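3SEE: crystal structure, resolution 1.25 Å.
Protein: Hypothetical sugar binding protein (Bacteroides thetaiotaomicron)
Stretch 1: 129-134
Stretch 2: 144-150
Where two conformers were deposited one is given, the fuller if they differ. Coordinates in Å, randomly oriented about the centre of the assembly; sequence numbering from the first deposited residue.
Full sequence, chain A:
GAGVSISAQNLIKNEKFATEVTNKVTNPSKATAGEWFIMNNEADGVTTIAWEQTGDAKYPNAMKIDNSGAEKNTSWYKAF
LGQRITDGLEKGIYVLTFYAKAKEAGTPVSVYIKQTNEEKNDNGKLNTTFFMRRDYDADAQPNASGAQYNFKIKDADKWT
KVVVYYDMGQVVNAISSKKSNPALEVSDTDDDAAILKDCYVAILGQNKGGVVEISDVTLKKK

Stretch 1 129-134: TFFMRR
Stretch 2 144-150: ASGAQYN

What does Arg133 find at the start of stretch 2? Stretch 1 runs as an extended strand from Phe130 to Arg133, with phi/psi of -130/148 at Phe130 and -67/136 at Arg133, and the last of these residues sends its CA-to-CB bond toward stretch 2. Its side chain leaves with chi1 at 69° (p) and then stretches out, chi2 and chi3 both t, before chi4 turns the guanidinium at 81°. Ala144, at -98/151, also points its CB toward the partner, and Arg133 NH2 comes to 3.5 Å from Ala144 CB, near the plane of the guanidinium. Ser145, at -68/143, offers its carbonyl to the same edge: Arg133 NE donates to Ser145 O at 2.8 Å, and Arg133 NH2 donates to Ser145 O at 2.9 Å, so one oxygen is held in a fork by two donors.

How does the chain turn after Ser145? Its CA-to-CB bond points sideways, and with chi1 -176° (t) the hydroxyl meets the backbone that follows: Ala147 N donates to Ser145 OG at 3.1 Å and Gln148 N to Ser145 OG at 2.9 Å, the latter nearly straight at 174°. Gly146, at -88/-11, and Ala147, at -105/-49, make the bend that brings these amides round to the hydroxyl. Gly146 also supplies the backbone link between the stretches, for Arg133 N donates to Gly146 O at 3.0 Å with an angle of 162°. The same oxygen receives a CA-H...O contact from Met132 CA at 3.5 Å. Met132 is a selenomethionine, with chi1 and chi2 t and chi3 p, whose CA-to-CB bond points away from stretch 2.

Where does Ala147 fit? It marks the register, its CA lying 5.2 Å from the CA of Met132. Its CA-to-CB bond points sideways, yet the methyl sits over one face of the Phe130 ring, with Ala147 CB 3.4 Å from Phe130 CG and 3.9 Å from the ring centroid, 30° off the normal. This is a CH-pi contact; the CA-to-CB bond of Phe130 points toward stretch 2, with chi1 -55° (m) and chi2 85°. Beside it, a water lies 2.8 Å from Phe131 O and 2.8 Å from Ala147 O, within hydrogen-bonding distance of both carbonyls. Phe131 itself turns its CA-to-CB bond away, with chi1 -66° (m).

What remains of the contact as stretch 2 becomes a strand? Gln148, at -92/133, points its CB away, but its carbonyl stays near the arginine, with Arg133 NE 3.6 Å from Gln148 O. Tyr149, at -105/134 with chi1 171° (t), has its CA-to-CB bond sideways to stretch 1, and Arg133 CD packs 4.1 Å from Tyr149 CA. Asn150, at -122/140 with chi1 -54° (m), makes no contact with stretch 1; instead Gln148, with chi1 and chi2 t, donates from NE2 to Asn150 OD1 at 2.9 Å, tying these two side chains together.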

# COMPACT_ATOMS: atom_id res chain seq x y z
N THR A 129 -9.83 -5.00 -7.14
CA THR A 129 -9.60 -6.31 -6.53
C THR A 129 -8.38 -6.27 -5.63
O THR A 129 -7.30 -5.90 -6.09
CB THR A 129 -9.36 -7.37 -7.63
OG1 THR A 129 -10.37 -7.26 -8.65
CG2 THR A 129 -9.35 -8.76 -7.06
N PHE A 130 -8.55 -6.62 -4.37
CA PHE A 130 -7.49 -6.50 -3.36
C PHE A 130 -7.34 -7.81 -2.60
O PHE A 130 -8.35 -8.45 -2.32
CB PHE A 130 -7.83 -5.43 -2.32
CG PHE A 130 -8.14 -4.06 -2.86
CD1 PHE A 130 -9.41 -3.72 -3.30
CD2 PHE A 130 -7.16 -3.08 -2.86
CE1 PHE A 130 -9.70 -2.43 -3.71
CE2 PHE A 130 -7.45 -1.79 -3.28
CZ PHE A 130 -8.70 -1.48 -3.71
N PHE A 131 -6.14 -8.15 -2.15
CA PHE A 131 -6.03 -9.20 -1.15
C PHE A 131 -6.60 -8.74 0.20
O PHE A 131 -6.49 -7.57 0.57
CB PHE A 131 -4.59 -9.63 -0.97
CG PHE A 131 -4.01 -10.29 -2.18
CD1 PHE A 131 -4.58 -11.44 -2.70
CD2 PHE A 131 -2.89 -9.78 -2.82
CE1 PHE A 131 -4.04 -12.06 -3.82
CE2 PHE A 131 -2.35 -10.38 -3.94
CZ PHE A 131 -2.92 -11.53 -4.44
N MSE A 132 -7.24 -9.66 0.91
CA MSE A 132 -7.88 -9.34 2.17
C MSE A 132 -6.87 -9.28 3.30
O MSE A 132 -6.09 -10.20 3.51
CB MSE A 132 -8.92 -10.40 2.48
CG MSE A 132 -9.84 -10.00 3.64
SE MSE A 132 -10.98 -11.47 4.23
CE MSE A 132 -9.77 -12.26 5.53
N ARG A 133 -6.95 -8.23 4.10
CA ARG A 133 -6.14 -8.23 5.29
C ARG A 133 -6.68 -9.35 6.22
O ARG A 133 -7.88 -9.59 6.37
CB ARG A 133 -6.01 -6.83 5.92
CG ARG A 133 -7.27 -6.29 6.54
CD ARG A 133 -7.10 -4.84 7.04
NE ARG A 133 -8.40 -4.40 7.45
CZ ARG A 133 -8.97 -4.68 8.62
NH1 ARG A 133 -8.34 -5.41 9.53
NH2 ARG A 133 -10.19 -4.23 8.86
N ARG A 134 -5.76 -10.10 6.79
CA ARG A 134 -6.12 -11.34 7.44
C ARG A 134 -7.08 -11.17 8.60
O ARG A 134 -7.96 -12.02 8.80
CB ARG A 134 -4.85 -12.02 7.89
CG ARG A 134 -4.96 -13.39 8.13
CD ARG A 134 -3.63 -14.11 8.07
NE ARG A 134 -4.01 -15.46 8.32
CZ ARG A 134 -3.66 -16.16 9.38
NH1 ARG A 134 -2.86 -15.65 10.30
NH2 ARG A 134 -4.04 -17.41 9.46
N ALA A 144 -14.80 -0.64 8.68
CA ALA A 144 -13.40 -0.76 8.28
C ALA A 144 -13.25 -1.25 6.84
O ALA A 144 -14.08 -1.99 6.32
CB ALA A 144 -12.67 -1.73 9.20
N SER A 145 -12.17 -0.86 6.18
CA SER A 145 -11.79 -1.51 4.93
C SER A 145 -11.34 -2.95 5.17
O SER A 145 -10.64 -3.24 6.14
CB SER A 145 -10.62 -0.74 4.31
OG SER A 145 -10.26 -1.26 3.04
N GLY A 146 -11.69 -3.83 4.24
CA GLY A 146 -11.15 -5.17 4.23
C GLY A 146 -9.84 -5.29 3.47
O GLY A 146 -9.20 -6.34 3.52
N ALA A 147 -9.48 -4.25 2.74
CA ALA A 147 -8.30 -4.20 1.87
C ALA A 147 -7.16 -3.38 2.45
O ALA A 147 -6.01 -3.82 2.48
CB ALA A 147 -8.68 -3.63 0.48
N GLN A 148 -7.50 -2.18 2.91
CA GLN A 148 -6.49 -1.27 3.41
C GLN A 148 -6.32 -1.43 4.91
O GLN A 148 -7.30 -1.53 5.66
CB GLN A 148 -6.90 0.17 3.12
CG GLN A 148 -5.87 1.21 3.56
CD GLN A 148 -6.07 2.58 2.96
OE1 GLN A 148 -6.39 2.70 1.77
NE2 GLN A 148 -5.87 3.62 3.76
N TYR A 149 -5.05 -1.52 5.31
CA TYR A 149 -4.63 -1.54 6.69
C TYR A 149 -4.05 -0.19 7.05
O TYR A 149 -3.26 0.36 6.29
CB TYR A 149 -3.53 -2.61 6.87
CG TYR A 149 -2.84 -2.60 8.19
CD1 TYR A 149 -3.49 -3.10 9.33
CD2 TYR A 149 -1.57 -2.08 8.36
CE1 TYR A 149 -2.88 -3.11 10.57
CE2 TYR A 149 -0.94 -2.08 9.60
CZ TYR A 149 -1.60 -2.58 10.69
OH TYR A 149 -0.96 -2.57 11.92
N ASN A 150 -4.45 0.34 8.19
CA ASN A 150 -3.94 1.60 8.72
C ASN A 150 -3.33 1.38 10.07
O ASN A 150 -3.90 0.64 10.88
CB ASN A 150 -5.08 2.63 8.86
CG ASN A 150 -5.85 2.81 7.58
OD1 ASN A 150 -5.29 3.18 6.55
ND2 ASN A 150 -7.15 2.57 7.62
O HOH W 1 -5.29 -5.05 0.05